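Geranyltranstransferase (Thermotoga neapolitana, PDB 4WK5) probably catalyses magnesium-dependent prenyl transfer, lengthening an allylic diphosphate with isoprene units to make prenyl diphosphates. Local coordinates at residues R30-L35 against A84-H89; L62-V67 against S195-L200; L78-V83 against F134-K139; K209-K214 against E270-E275; G216-I221 against K263-V268. All blocks are in the same frame, centred on the assembly; numbering follows the deposited sequence. Where two conformers were deposited one is given.

Contact 1 (R30-L35 against A84-H89)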
# COMPACT_ATOMS: atom_id res chain seq x y z
N ARG A 30 -18.75 -4.09 12.66
CA ARG A 30 -19.05 -2.74 13.11
C ARG A 30 -17.87 -1.80 12.89
O ARG A 30 -18.02 -0.70 12.33
CB ARG A 30 -19.42 -2.76 14.60
CG ARG A 30 -19.61 -1.39 15.24
CD ARG A 30 -20.77 -0.64 14.63
NE ARG A 30 -21.14 0.52 15.44
CZ ARG A 30 -21.68 1.63 14.96
NH1 ARG A 30 -21.90 1.76 13.65
NH2 ARG A 30 -21.99 2.63 15.78
N ARG A 31 -16.69 -2.23 13.32
CA ARG A 31 -15.54 -1.35 13.19
C ARG A 31 -15.13 -1.18 11.73
O ARG A 31 -14.81 -0.06 11.31
CB ARG A 31 -14.35 -1.89 14.00
CG ARG A 31 -13.10 -1.05 13.82
CD ARG A 31 -13.26 0.37 14.37
NE ARG A 31 -13.26 0.38 15.82
CZ ARG A 31 -12.16 0.41 16.57
NH1 ARG A 31 -10.97 0.43 15.99
NH2 ARG A 31 -12.26 0.41 17.89
N ILE A 32 -15.16 -2.25 10.94
CA ILE A 32 -14.66 -2.12 9.58
C ILE A 32 -15.63 -1.25 8.74
O ILE A 32 -15.18 -0.49 7.88
CB ILE A 32 -14.39 -3.51 8.91
CG1 ILE A 32 -13.41 -3.34 7.74
CG2 ILE A 32 -15.67 -4.23 8.51
CD1 ILE A 32 -12.95 -4.66 7.13
N GLU A 33 -16.93 -1.31 9.01
CA GLU A 33 -17.85 -0.46 8.26
C GLU A 33 -17.70 1.01 8.64
O GLU A 33 -17.93 1.90 7.81
CB GLU A 33 -19.29 -0.90 8.45
CG GLU A 33 -19.64 -2.21 7.75
CD GLU A 33 -19.47 -2.18 6.22
OE1 GLU A 33 -19.25 -1.10 5.64
OE2 GLU A 33 -19.61 -3.25 5.60
N GLU A 34 -17.33 1.28 9.88
CA GLU A 34 -17.05 2.65 10.31
C GLU A 34 -15.89 3.24 9.50
O GLU A 34 -15.94 4.40 9.08
CB GLU A 34 -16.73 2.72 11.80
CG GLU A 34 -17.93 2.57 12.70
CD GLU A 34 -17.56 2.53 14.17
OE1 GLU A 34 -16.36 2.38 14.49
OE2 GLU A 34 -18.48 2.66 15.01
N LEU A 35 -14.86 2.42 9.29
CA LEU A 35 -13.65 2.90 8.62
C LEU A 35 -13.84 3.13 7.12
O LEU A 35 -13.17 3.99 6.54
CB LEU A 35 -12.49 1.91 8.83
CG LEU A 35 -11.99 1.83 10.27
CD1 LEU A 35 -10.97 0.71 10.40
CD2 LEU A 35 -11.38 3.15 10.69
N ALA A 84 -7.31 -4.03 10.47
CA ALA A 84 -6.22 -3.78 9.51
C ALA A 84 -5.94 -5.01 8.66
O ALA A 84 -5.82 -4.92 7.43
CB ALA A 84 -4.95 -3.34 10.23
N VAL A 85 -5.86 -6.18 9.30
CA VAL A 85 -5.56 -7.39 8.57
C VAL A 85 -6.69 -7.67 7.57
O VAL A 85 -6.45 -8.07 6.43
CB VAL A 85 -5.37 -8.59 9.53
CG1 VAL A 85 -5.39 -9.90 8.78
CG2 VAL A 85 -4.04 -8.42 10.30
N GLU A 86 -7.93 -7.43 7.99
CA GLU A 86 -9.04 -7.72 7.09
C GLU A 86 -9.12 -6.70 5.95
O GLU A 86 -9.46 -7.07 4.82
CB GLU A 86 -10.37 -7.78 7.85
CG GLU A 86 -11.58 -8.23 7.00
CD GLU A 86 -11.48 -9.67 6.46
OE1 GLU A 86 -10.59 -10.44 6.87
OE2 GLU A 86 -12.32 -10.02 5.60
N LEU A 87 -8.82 -5.43 6.23
CA LEU A 87 -8.76 -4.43 5.16
C LEU A 87 -7.70 -4.81 4.12
O LEU A 87 -7.92 -4.70 2.91
CB LEU A 87 -8.47 -3.05 5.73
CG LEU A 87 -9.64 -2.42 6.52
CD1 LEU A 87 -9.14 -1.23 7.32
CD2 LEU A 87 -10.76 -2.00 5.57
N PHE A 88 -6.55 -5.27 4.60
CA PHE A 88 -5.47 -5.67 3.71
C PHE A 88 -5.90 -6.85 2.85
O PHE A 88 -5.65 -6.87 1.63
CB PHE A 88 -4.19 -5.99 4.50
CG PHE A 88 -2.99 -6.16 3.62
CD1 PHE A 88 -2.74 -7.37 2.99
CD2 PHE A 88 -2.13 -5.09 3.39
CE1 PHE A 88 -1.64 -7.51 2.14
CE2 PHE A 88 -1.03 -5.23 2.54
CZ PHE A 88 -0.79 -6.43 1.92
N HIS A 89 -6.53 -7.84 3.49
CA HIS A 89 -7.00 -9.02 2.79
C HIS A 89 -8.03 -8.63 1.72
O HIS A 89 -7.97 -9.11 0.58
CB HIS A 89 -7.60 -10.03 3.78
CG HIS A 89 -8.28 -11.20 3.13
ND1 HIS A 89 -7.61 -12.09 2.32
CD2 HIS A 89 -9.57 -11.59 3.15
CE1 HIS A 89 -8.47 -12.99 1.88
NE2 HIS A 89 -9.66 -12.71 2.36
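Glu86 OE2 is held in a salt bridge by Arg58, and the aliphatic part of the same side chain meets Ile32: CG of Glu86 lies 3.8 Å from CD1 of Ile32. The chain is bent at its second torsion (chi2 63°), which leads the carboxylate off from helix 23-36 while its methylenes stay against it. Everything else across the contact is apolar. The first torsion of Ile32 (chi1 -159°) sets CG1 opposite the backbone N and extends the longer branch to Leu87; there CG1 of Ile32 comes within 3.7 Å of CD2 of Leu87, and the two side chains lie alongside in opposed directions. One turn on, Leu35 meets Leu87 crosswise, its CD1 4.1 Å from CD1 of Leu87. Leu87 therefore gives one methyl to each of two residues a turn apart. The short helix axes cross at -61° and stay 10.7 Å apart. This is an apolar helix-helix contact that joins the N-terminal helix 23-36 to helix 75-96 of the isoprenoid synthase bundle. Val52 of helix 43-53 packs on Ile32, Pro61 of helix 59-70 on Glu86, and Leu129 of helix 119-138 on Leu87.

Contact 2 (L62-V67 against S195-L200)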
# COMPACT_ATOMS: atom_id res chain seq x y z
N LEU A 62 -10.85 -12.63 13.07
CA LEU A 62 -11.32 -13.45 14.19
C LEU A 62 -10.16 -14.15 14.88
O LEU A 62 -10.14 -14.26 16.10
CB LEU A 62 -12.35 -14.48 13.72
CG LEU A 62 -13.77 -13.96 13.46
CD1 LEU A 62 -14.57 -15.00 12.70
CD2 LEU A 62 -14.44 -13.61 14.78
N LEU A 63 -9.18 -14.62 14.11
CA LEU A 63 -7.99 -15.24 14.69
C LEU A 63 -7.19 -14.25 15.53
O LEU A 63 -6.74 -14.59 16.63
CB LEU A 63 -7.12 -15.85 13.58
CG LEU A 63 -5.87 -16.63 13.93
CD1 LEU A 63 -6.25 -17.89 14.73
CD2 LEU A 63 -5.16 -16.99 12.62
N VAL A 64 -7.02 -13.03 15.04
CA VAL A 64 -6.35 -12.00 15.84
C VAL A 64 -7.07 -11.80 17.18
O VAL A 64 -6.43 -11.76 18.24
CB VAL A 64 -6.29 -10.66 15.09
CG1 VAL A 64 -5.74 -9.57 16.00
CG2 VAL A 64 -5.43 -10.82 13.82
N LEU A 65 -8.40 -11.72 17.15
CA LEU A 65 -9.16 -11.53 18.38
C LEU A 65 -9.08 -12.73 19.32
O LEU A 65 -9.01 -12.56 20.53
CB LEU A 65 -10.62 -11.21 18.08
CG LEU A 65 -10.87 -9.87 17.39
CD1 LEU A 65 -12.37 -9.56 17.35
CD2 LEU A 65 -10.12 -8.76 18.09
N THR A 66 -9.11 -13.94 18.78
CA THR A 66 -9.11 -15.11 19.66
C THR A 66 -7.73 -15.33 20.27
O THR A 66 -7.62 -15.65 21.46
CB THR A 66 -9.57 -16.40 18.94
OG1 THR A 66 -8.56 -16.84 18.03
CG2 THR A 66 -10.91 -16.14 18.21
N VAL A 67 -6.67 -15.15 19.48
CA VAL A 67 -5.32 -15.31 20.00
C VAL A 67 -5.06 -14.23 21.06
O VAL A 67 -4.53 -14.50 22.14
CB VAL A 67 -4.25 -15.21 18.89
CG1 VAL A 67 -2.86 -15.15 19.49
CG2 VAL A 67 -4.37 -16.40 17.93
N SER A 195 1.46 -13.50 15.27
CA SER A 195 2.56 -12.66 15.75
C SER A 195 2.10 -11.37 16.42
O SER A 195 2.62 -10.99 17.48
CB SER A 195 3.48 -12.28 14.57
OG SER A 195 4.11 -13.42 14.02
N ALA A 196 1.15 -10.70 15.80
CA ALA A 196 0.76 -9.36 16.22
C ALA A 196 0.25 -9.30 17.67
O ALA A 196 0.68 -8.42 18.42
CB ALA A 196 -0.29 -8.79 15.25
N PRO A 197 -0.64 -10.22 18.08
CA PRO A 197 -1.06 -10.12 19.49
C PRO A 197 0.10 -10.35 20.45
O PRO A 197 0.15 -9.71 21.50
CB PRO A 197 -2.10 -11.23 19.64
CG PRO A 197 -2.57 -11.53 18.27
CD PRO A 197 -1.39 -11.28 17.37
N PHE A 198 1.01 -11.27 20.11
CA PHE A 198 2.16 -11.54 20.97
C PHE A 198 3.05 -10.31 21.06
O PHE A 198 3.63 -10.02 22.11
CB PHE A 198 2.94 -12.76 20.48
CG PHE A 198 2.38 -14.08 20.95
CD1 PHE A 198 1.17 -14.55 20.46
CD2 PHE A 198 3.06 -14.84 21.88
CE1 PHE A 198 0.65 -15.76 20.90
CE2 PHE A 198 2.55 -16.05 22.32
CZ PHE A 198 1.34 -16.50 21.83
N LEU A 199 3.16 -9.56 19.96
CA LEU A 199 3.89 -8.30 19.97
C LEU A 199 3.22 -7.28 20.90
O LEU A 199 3.89 -6.61 21.68
CB LEU A 199 4.02 -7.71 18.56
CG LEU A 199 5.18 -8.27 17.72
CD1 LEU A 199 5.02 -7.92 16.24
CD2 LEU A 199 6.52 -7.78 18.26
N LEU A 200 1.90 -7.19 20.80
CA LEU A 200 1.13 -6.26 21.64
C LEU A 200 1.30 -6.58 23.13
O LEU A 200 1.28 -5.67 23.96
CB LEU A 200 -0.35 -6.30 21.27
CG LEU A 200 -0.69 -5.85 19.85
CD1 LEU A 200 -2.19 -5.85 19.62
CD2 LEU A 200 -0.12 -4.47 19.61
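Val64 is the first residue of 62-67 to touch, and it meets Pro197 mostly through its backbone: its O lies 3.9 Å from Pro197 CG, whereas the methyl CG1 of Val64 stays 4.4 Å from that same CG. Val67, a turn beyond Val64, does most of the work. Its chi1 of 171° turns CG1 away from the backbone N and carries this methyl into the angle between two neighbours. On one it touches Pro197 CG at 3.8 Å; on the other it reaches the edge of the Phe198 ring near its plane, with CE1 of Phe198 also 3.8 Å from CG1 of Val67. The valine side chain lies crosswise to both. Having no N-H to give to the preceding turn, Pro197 kinks helix 175-201 here and turns its ring, rather than a longer side chain, to helix 59-70. That compact ring is consistent with the close approach: the short axes are 9.1 Å apart and cross at -38°. Ala82 and Val81 of helix 75-96 pack from another side, on Val64 and Ala196. This is buried helix-to-helix packing within the mainly alpha-helical fold of the isoprenoid synthases, built from branched and ring side chains without a polar bond across it.

Contact 3 (L78-V83 against F134-K139); sequences LVDVAV and FSQIAK
Asp80 and Gln136 face each other at the polar end of this interface, OD1 of Asp80 3.6 Å from NE2 of Gln136, too far to count as a hydrogen bond. Carboxylate and amide planes are turned 73° apart. Beside them CB of Gln136 rests 3.9 Å from O of Asp80. At the apolar end Ile137 reaches in with CD1, which lies 4.1 Å from CA of Val81. What positions the amide is Lys139: its NZ donates to OE1 of Gln136 at 2.7 Å, in the carbonyl plane on a lone pair, and the bend at chi2 of Gln136 (-54°) turns the amide toward the lysine. Asp80 is held by a salt bridge from Arg31. Cutting Gln136 back to alanine is likely to leave the Lys139 ammonium without this acceptor and open a gap beside Asp80 and Leu35. The whole is buried helix packing with a polar rim, within the isoprenoid synthase fold. Farther out, Leu35 of helix 23-36 packs on Gln136, Phe149 of helix 143-166 on Ile137, and Ala196 of helix 175-201 on Val81; helix 119-138 lies against helix 75-96 and also takes part in the dimer interface, where Phe134 stacks on Phe134 of the second subunit.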
# COMPACT_ATOMS: atom_id res chain seq x y z
N LEU A 78 -6.23 -4.59 19.86
CA LEU A 78 -6.44 -5.85 19.16
C LEU A 78 -7.42 -5.65 18.00
O LEU A 78 -7.20 -6.15 16.89
CB LEU A 78 -6.96 -6.91 20.14
CG LEU A 78 -6.72 -8.40 19.93
CD1 LEU A 78 -5.24 -8.73 19.86
CD2 LEU A 78 -7.40 -9.17 21.06
N VAL A 79 -8.49 -4.91 18.25
CA VAL A 79 -9.50 -4.65 17.22
C VAL A 79 -8.87 -3.91 16.04
O VAL A 79 -9.14 -4.25 14.88
CB VAL A 79 -10.69 -3.84 17.78
CG1 VAL A 79 -11.57 -3.31 16.65
CG2 VAL A 79 -11.49 -4.70 18.76
N ASP A 80 -8.03 -2.92 16.33
CA ASP A 80 -7.30 -2.18 15.30
C ASP A 80 -6.49 -3.08 14.38
O ASP A 80 -6.56 -2.94 13.15
CB ASP A 80 -6.37 -1.14 15.92
CG ASP A 80 -7.12 0.03 16.53
OD1 ASP A 80 -8.28 0.26 16.14
OD2 ASP A 80 -6.53 0.71 17.39
N VAL A 81 -5.73 -4.00 14.97
CA VAL A 81 -4.92 -4.96 14.23
C VAL A 81 -5.82 -5.88 13.42
O VAL A 81 -5.56 -6.12 12.24
CB VAL A 81 -4.02 -5.81 15.17
CG1 VAL A 81 -3.26 -6.88 14.40
CG2 VAL A 81 -3.04 -4.91 15.91
N ALA A 82 -6.88 -6.40 14.05
CA ALA A 82 -7.76 -7.32 13.35
C ALA A 82 -8.39 -6.67 12.12
O ALA A 82 -8.39 -7.26 11.05
CB ALA A 82 -8.86 -7.85 14.29
N VAL A 83 -8.91 -5.46 12.27
CA VAL A 83 -9.54 -4.80 11.12
C VAL A 83 -8.51 -4.44 10.06
O VAL A 83 -8.79 -4.57 8.86
CB VAL A 83 -10.33 -3.55 11.56
CG1 VAL A 83 -10.88 -2.82 10.36
CG2 VAL A 83 -11.47 -3.99 12.46
N PHE A 134 -2.73 0.12 6.58
CA PHE A 134 -1.51 0.66 7.18
C PHE A 134 -1.84 1.75 8.21
O PHE A 134 -1.23 1.80 9.29
CB PHE A 134 -0.57 1.22 6.10
CG PHE A 134 0.23 0.17 5.38
CD1 PHE A 134 1.38 -0.36 5.95
CD2 PHE A 134 -0.16 -0.29 4.12
CE1 PHE A 134 2.14 -1.31 5.28
CE2 PHE A 134 0.59 -1.25 3.45
CZ PHE A 134 1.74 -1.76 4.04
N SER A 135 -2.81 2.60 7.89
CA SER A 135 -3.23 3.65 8.83
C SER A 135 -3.70 3.07 10.15
O SER A 135 -3.39 3.63 11.21
CB SER A 135 -4.35 4.51 8.23
OG SER A 135 -3.89 5.24 7.12
N GLN A 136 -4.45 1.98 10.10
CA GLN A 136 -4.95 1.36 11.33
C GLN A 136 -3.83 0.71 12.15
O GLN A 136 -3.81 0.80 13.38
CB GLN A 136 -6.03 0.32 11.02
CG GLN A 136 -7.36 0.93 10.57
CD GLN A 136 -7.90 1.98 11.55
OE1 GLN A 136 -8.07 3.15 11.20
NE2 GLN A 136 -8.13 1.57 12.79
N ILE A 137 -2.89 0.04 11.47
CA ILE A 137 -1.74 -0.49 12.19
C ILE A 137 -0.94 0.65 12.84
O ILE A 137 -0.44 0.51 13.96
CB ILE A 137 -0.82 -1.30 11.28
CG1 ILE A 137 -1.53 -2.56 10.80
CG2 ILE A 137 0.45 -1.71 12.01
CD1 ILE A 137 -1.77 -3.60 11.92
N ALA A 138 -0.80 1.77 12.14
CA ALA A 138 -0.02 2.89 12.68
C ALA A 138 -0.62 3.43 13.97
O ALA A 138 0.10 3.91 14.84
CB ALA A 138 0.09 4.01 11.64
N LYS A 139 -1.94 3.34 14.10
CA LYS A 139 -2.65 3.78 15.32
C LYS A 139 -2.25 3.04 16.58
O LYS A 139 -2.45 3.54 17.69
CB LYS A 139 -4.17 3.62 15.17
CG LYS A 139 -4.85 4.54 14.20
CD LYS A 139 -6.35 4.21 14.17
CE LYS A 139 -7.13 5.17 13.28
NZ LYS A 139 -8.59 4.86 13.21

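Contact 4 (K209-K214 against E270-E275)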
# COMPACT_ATOMS: atom_id res chain seq x y z
N LYS A 209 4.60 -17.64 15.16
CA LYS A 209 4.67 -17.15 13.78
C LYS A 209 4.84 -18.33 12.82
O LYS A 209 4.23 -18.38 11.73
CB LYS A 209 5.82 -16.15 13.61
CG LYS A 209 5.91 -15.54 12.23
CD LYS A 209 7.07 -14.57 12.13
CE LYS A 209 7.21 -14.01 10.72
NZ LYS A 209 8.30 -13.00 10.61
N LYS A 210 5.66 -19.30 13.24
CA LYS A 210 5.84 -20.55 12.52
C LYS A 210 4.52 -21.31 12.41
O LYS A 210 4.21 -21.91 11.38
CB LYS A 210 6.90 -21.40 13.22
CG LYS A 210 7.73 -22.28 12.30
CD LYS A 210 8.80 -23.02 13.10
CE LYS A 210 9.72 -23.82 12.20
NZ LYS A 210 10.37 -24.94 12.94
N LEU A 211 3.74 -21.27 13.48
CA LEU A 211 2.41 -21.88 13.50
C LEU A 211 1.48 -21.28 12.46
O LEU A 211 0.80 -21.99 11.73
CB LEU A 211 1.77 -21.74 14.88
CG LEU A 211 2.34 -22.55 16.03
CD1 LEU A 211 1.43 -22.40 17.24
CD2 LEU A 211 2.52 -24.02 15.65
N GLY A 212 1.45 -19.95 12.39
CA GLY A 212 0.57 -19.28 11.46
C GLY A 212 0.93 -19.58 10.02
O GLY A 212 0.05 -19.73 9.16
N GLU A 213 2.22 -19.66 9.74
CA GLU A 213 2.64 -19.99 8.38
C GLU A 213 2.17 -21.38 7.97
O GLU A 213 1.63 -21.54 6.87
CB GLU A 213 4.16 -19.89 8.23
CG GLU A 213 4.57 -19.83 6.78
CD GLU A 213 6.01 -20.21 6.56
OE1 GLU A 213 6.90 -19.41 6.92
OE2 GLU A 213 6.25 -21.31 6.00
N LYS A 214 2.35 -22.37 8.83
CA LYS A 214 1.90 -23.71 8.51
C LYS A 214 0.38 -23.77 8.40
O LYS A 214 -0.15 -24.42 7.50
CB LYS A 214 2.41 -24.74 9.53
CG LYS A 214 3.92 -24.86 9.52
CD LYS A 214 4.38 -26.18 10.12
CE LYS A 214 5.60 -26.71 9.37
NZ LYS A 214 5.99 -28.07 9.82
N GLU A 270 -2.39 -29.02 18.00
CA GLU A 270 -1.73 -29.62 19.16
C GLU A 270 -0.87 -28.59 19.89
O GLU A 270 -0.83 -28.59 21.12
CB GLU A 270 -0.89 -30.83 18.74
CG GLU A 270 -1.73 -32.04 18.38
CD GLU A 270 -0.93 -33.32 18.29
OE1 GLU A 270 0.18 -33.36 18.87
OE2 GLU A 270 -1.40 -34.28 17.66
N ALA A 271 -0.20 -27.72 19.13
CA ALA A 271 0.57 -26.64 19.74
C ALA A 271 -0.35 -25.68 20.50
O ALA A 271 -0.03 -25.29 21.63
CB ALA A 271 1.36 -25.88 18.67
N LEU A 272 -1.47 -25.30 19.89
CA LEU A 272 -2.42 -24.38 20.53
C LEU A 272 -2.97 -24.98 21.84
O LEU A 272 -3.05 -24.29 22.86
CB LEU A 272 -3.58 -24.05 19.58
CG LEU A 272 -3.21 -23.34 18.28
CD1 LEU A 272 -4.45 -23.15 17.41
CD2 LEU A 272 -2.55 -22.01 18.56
N GLU A 273 -3.36 -26.25 21.79
CA GLU A 273 -3.88 -26.92 22.97
C GLU A 273 -2.81 -26.99 24.06
O GLU A 273 -3.08 -26.66 25.21
CB GLU A 273 -4.37 -28.32 22.62
CG GLU A 273 -5.14 -28.99 23.75
CD GLU A 273 -5.98 -30.16 23.28
OE1 GLU A 273 -7.08 -30.36 23.83
OE2 GLU A 273 -5.54 -30.87 22.36
N SER A 274 -1.60 -27.38 23.68
CA SER A 274 -0.48 -27.47 24.62
C SER A 274 -0.16 -26.16 25.33
O SER A 274 0.27 -26.16 26.50
CB SER A 274 0.79 -27.95 23.90
OG SER A 274 0.63 -29.28 23.44
N GLU A 275 -0.35 -25.04 24.63
CA GLU A 275 -0.01 -23.73 25.16
C GLU A 275 -1.15 -23.07 25.92
O GLU A 275 -1.01 -21.95 26.40
CB GLU A 275 0.44 -22.80 24.04
CG GLU A 275 1.80 -23.13 23.48
CD GLU A 275 2.21 -22.17 22.40
OE1 GLU A 275 1.93 -20.96 22.53
OE2 GLU A 275 2.80 -22.64 21.41
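Leu211 dominates this contact, setting the fork of its two methyls astride the single CB of Ala271. CD2 of Leu211 lies 3.7 Å from CB of Ala271 and CD1 of Leu211 lies 3.8 Å from it, an almost even straddle. CG is anti to the carbonyl carbon (chi1 -70°), and this torsion brings both methyls to Ala271. Ala271 is short enough to take the leucine in, though the backbones are not close: the CA atoms of Leu211 and Ala271 remain 8.1 Å apart. Leu272, next in sequence, contributes from the flank, its CD2 4.2 Å from CD1 of Leu211. It also lies against Phe194 of helix 175-201 and Leu284 of helix 278-289, which ties this spot to two further helices. At the margin Glu275 lays its carboxylate near the same methyl, a loose approach and not a bond. Close by, Ser274 folds its OG back to O of Glu270 at 2.8 Å. Phe207 packs beside Ala271. Leu211 packed on Ala271, with Leu272 at its flank, near the C-terminal end of helix 248-274, is plain apolar helix packing in the outer part of the mainly alpha-helical isoprenoid synthase fold.

Contact 5 (G216-I221 against K263-V268); sequences GVAFQI and KYYEEV
Tyr264 can be followed outward along its side chain where it crosses helix 206-229. CB starts the contact, 4.0 Å from CB of Ala218. The ring then turns one edge to Val217: CD2 of Tyr264 is 4.1 Å from CG1 of Val217, and CE2 comes nearer, 3.8 Å from that methyl, which sits in the ring plane. At the tip, OH shares a hydrogen bond with OE2 of Glu179. With a leucine in its place the hydroxyl is gone, which is likely to leave Glu179 without this partner and Val217 without the ring edge it packs on. Tyr265 adds a second ring edge, its CD1 4.3 Å from CB of Ala218, and its OH bonds to O of Leu284. Ala218 is small, consistent with short axes 8.8 Å apart at their closest, crossing at -138°. It is a roughly antiparallel helix pair of the isoprenoid synthase bundle; further along helix 206-229 comes an aspartate-rich DDxxD sequence, which in relatives binds magnesium and diphosphate.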
# COMPACT_ATOMS: atom_id res chain seq x y z
N GLY A 216 -1.51 -21.40 7.45
CA GLY A 216 -1.81 -20.75 6.18
C GLY A 216 -1.60 -21.66 4.97
O GLY A 216 -2.41 -21.65 4.04
N VAL A 217 -0.52 -22.43 4.95
CA VAL A 217 -0.31 -23.34 3.84
C VAL A 217 -1.43 -24.39 3.81
O VAL A 217 -1.98 -24.69 2.74
CB VAL A 217 1.07 -24.03 3.92
CG1 VAL A 217 1.18 -25.13 2.87
CG2 VAL A 217 2.17 -23.00 3.71
N ALA A 218 -1.78 -24.93 4.97
CA ALA A 218 -2.86 -25.92 5.07
C ALA A 218 -4.19 -25.32 4.62
O ALA A 218 -4.97 -25.96 3.91
CB ALA A 218 -2.98 -26.45 6.50
N PHE A 219 -4.43 -24.08 5.03
CA PHE A 219 -5.63 -23.34 4.65
C PHE A 219 -5.75 -23.23 3.13
O PHE A 219 -6.82 -23.45 2.56
CB PHE A 219 -5.62 -21.96 5.31
CG PHE A 219 -6.91 -21.18 5.19
CD1 PHE A 219 -7.92 -21.34 6.12
CD2 PHE A 219 -7.08 -20.25 4.16
CE1 PHE A 219 -9.10 -20.61 6.03
CE2 PHE A 219 -8.25 -19.52 4.06
CZ PHE A 219 -9.26 -19.70 4.99
N GLN A 220 -4.65 -22.88 2.46
CA GLN A 220 -4.68 -22.71 1.01
C GLN A 220 -4.89 -24.06 0.31
O GLN A 220 -5.60 -24.13 -0.70
CB GLN A 220 -3.40 -22.03 0.49
CG GLN A 220 -3.47 -21.68 -1.00
CD GLN A 220 -2.33 -20.78 -1.49
OE1 GLN A 220 -1.61 -20.16 -0.70
NE2 GLN A 220 -2.16 -20.71 -2.81
N ILE A 221 -4.30 -25.13 0.84
CA ILE A 221 -4.49 -26.47 0.26
C ILE A 221 -5.94 -26.90 0.38
O ILE A 221 -6.52 -27.42 -0.57
CB ILE A 221 -3.60 -27.54 0.93
CG1 ILE A 221 -2.12 -27.25 0.66
CG2 ILE A 221 -3.97 -28.95 0.45
CD1 ILE A 221 -1.17 -28.05 1.53
N LYS A 263 -1.57 -32.78 8.18
CA LYS A 263 -0.42 -32.86 9.07
C LYS A 263 -0.13 -31.51 9.72
O LYS A 263 0.05 -31.43 10.94
CB LYS A 263 0.83 -33.35 8.34
CG LYS A 263 2.05 -33.45 9.25
CD LYS A 263 3.30 -33.88 8.50
CE LYS A 263 3.87 -32.74 7.67
NZ LYS A 263 5.07 -33.17 6.87
N TYR A 264 -0.08 -30.48 8.88
CA TYR A 264 0.12 -29.10 9.34
C TYR A 264 -0.99 -28.66 10.29
O TYR A 264 -0.73 -28.08 11.34
CB TYR A 264 0.19 -28.14 8.15
CG TYR A 264 1.49 -28.14 7.37
CD1 TYR A 264 2.57 -28.93 7.76
CD2 TYR A 264 1.64 -27.33 6.25
CE1 TYR A 264 3.75 -28.92 7.04
CE2 TYR A 264 2.82 -27.30 5.53
CZ TYR A 264 3.87 -28.10 5.93
OH TYR A 264 5.05 -28.08 5.20
N TYR A 265 -2.24 -28.93 9.91
CA TYR A 265 -3.38 -28.54 10.74
C TYR A 265 -3.29 -29.18 12.11
O TYR A 265 -3.53 -28.53 13.13
CB TYR A 265 -4.70 -28.91 10.07
CG TYR A 265 -5.81 -27.93 10.37
CD1 TYR A 265 -6.07 -26.88 9.50
CD2 TYR A 265 -6.57 -28.03 11.52
CE1 TYR A 265 -7.08 -25.97 9.76
CE2 TYR A 265 -7.57 -27.12 11.80
CZ TYR A 265 -7.82 -26.09 10.92
OH TYR A 265 -8.82 -25.18 11.18
N GLU A 266 -2.95 -30.47 12.14
CA GLU A 266 -2.88 -31.19 13.41
C GLU A 266 -1.74 -30.66 14.26
O GLU A 266 -1.89 -30.53 15.47
CB GLU A 266 -2.72 -32.70 13.17
CG GLU A 266 -2.69 -33.53 14.46
CD GLU A 266 -3.96 -33.37 15.29
OE1 GLU A 266 -5.03 -33.11 14.71
OE2 GLU A 266 -3.88 -33.50 16.53
N GLU A 267 -0.60 -30.35 13.64
CA GLU A 267 0.52 -29.76 14.37
C GLU A 267 0.13 -28.44 15.03
O GLU A 267 0.47 -28.19 16.18
CB GLU A 267 1.72 -29.54 13.43
CG GLU A 267 2.40 -30.84 13.00
CD GLU A 267 3.50 -30.63 11.97
OE1 GLU A 267 3.68 -29.48 11.51
OE2 GLU A 267 4.19 -31.62 11.63
N VAL A 268 -0.61 -27.61 14.29
CA VAL A 268 -1.04 -26.32 14.82
C VAL A 268 -2.01 -26.50 15.98
O VAL A 268 -1.84 -25.88 17.04
CB VAL A 268 -1.67 -25.46 13.71
CG1 VAL A 268 -2.33 -24.22 14.31
CG2 VAL A 268 -0.60 -25.07 12.70

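The five contacts form two groups in one helical bundle. Contacts 1 and 3, 8 Å apart between centres, share helix 75-96 and touch through packing. Contacts 4 and 5, 10 Å apart, both join helices 206-229 and 248-274, bridged by Lys214 and Glu267. Contact 2 lies between the groups, 11 Å from contact 3 and 12 Å from contact 4, touching both. In sequence, both segments of contact 3 fall within the span of contact 2, and contacts 4 and 5 follow later. An aspartate-rich sequence begins at the C-terminal end of helix 75-96 and another lies on helix 206-229; the contacts join these helices to their neighbours, and in relatives such sequences bind magnesium and diphosphate.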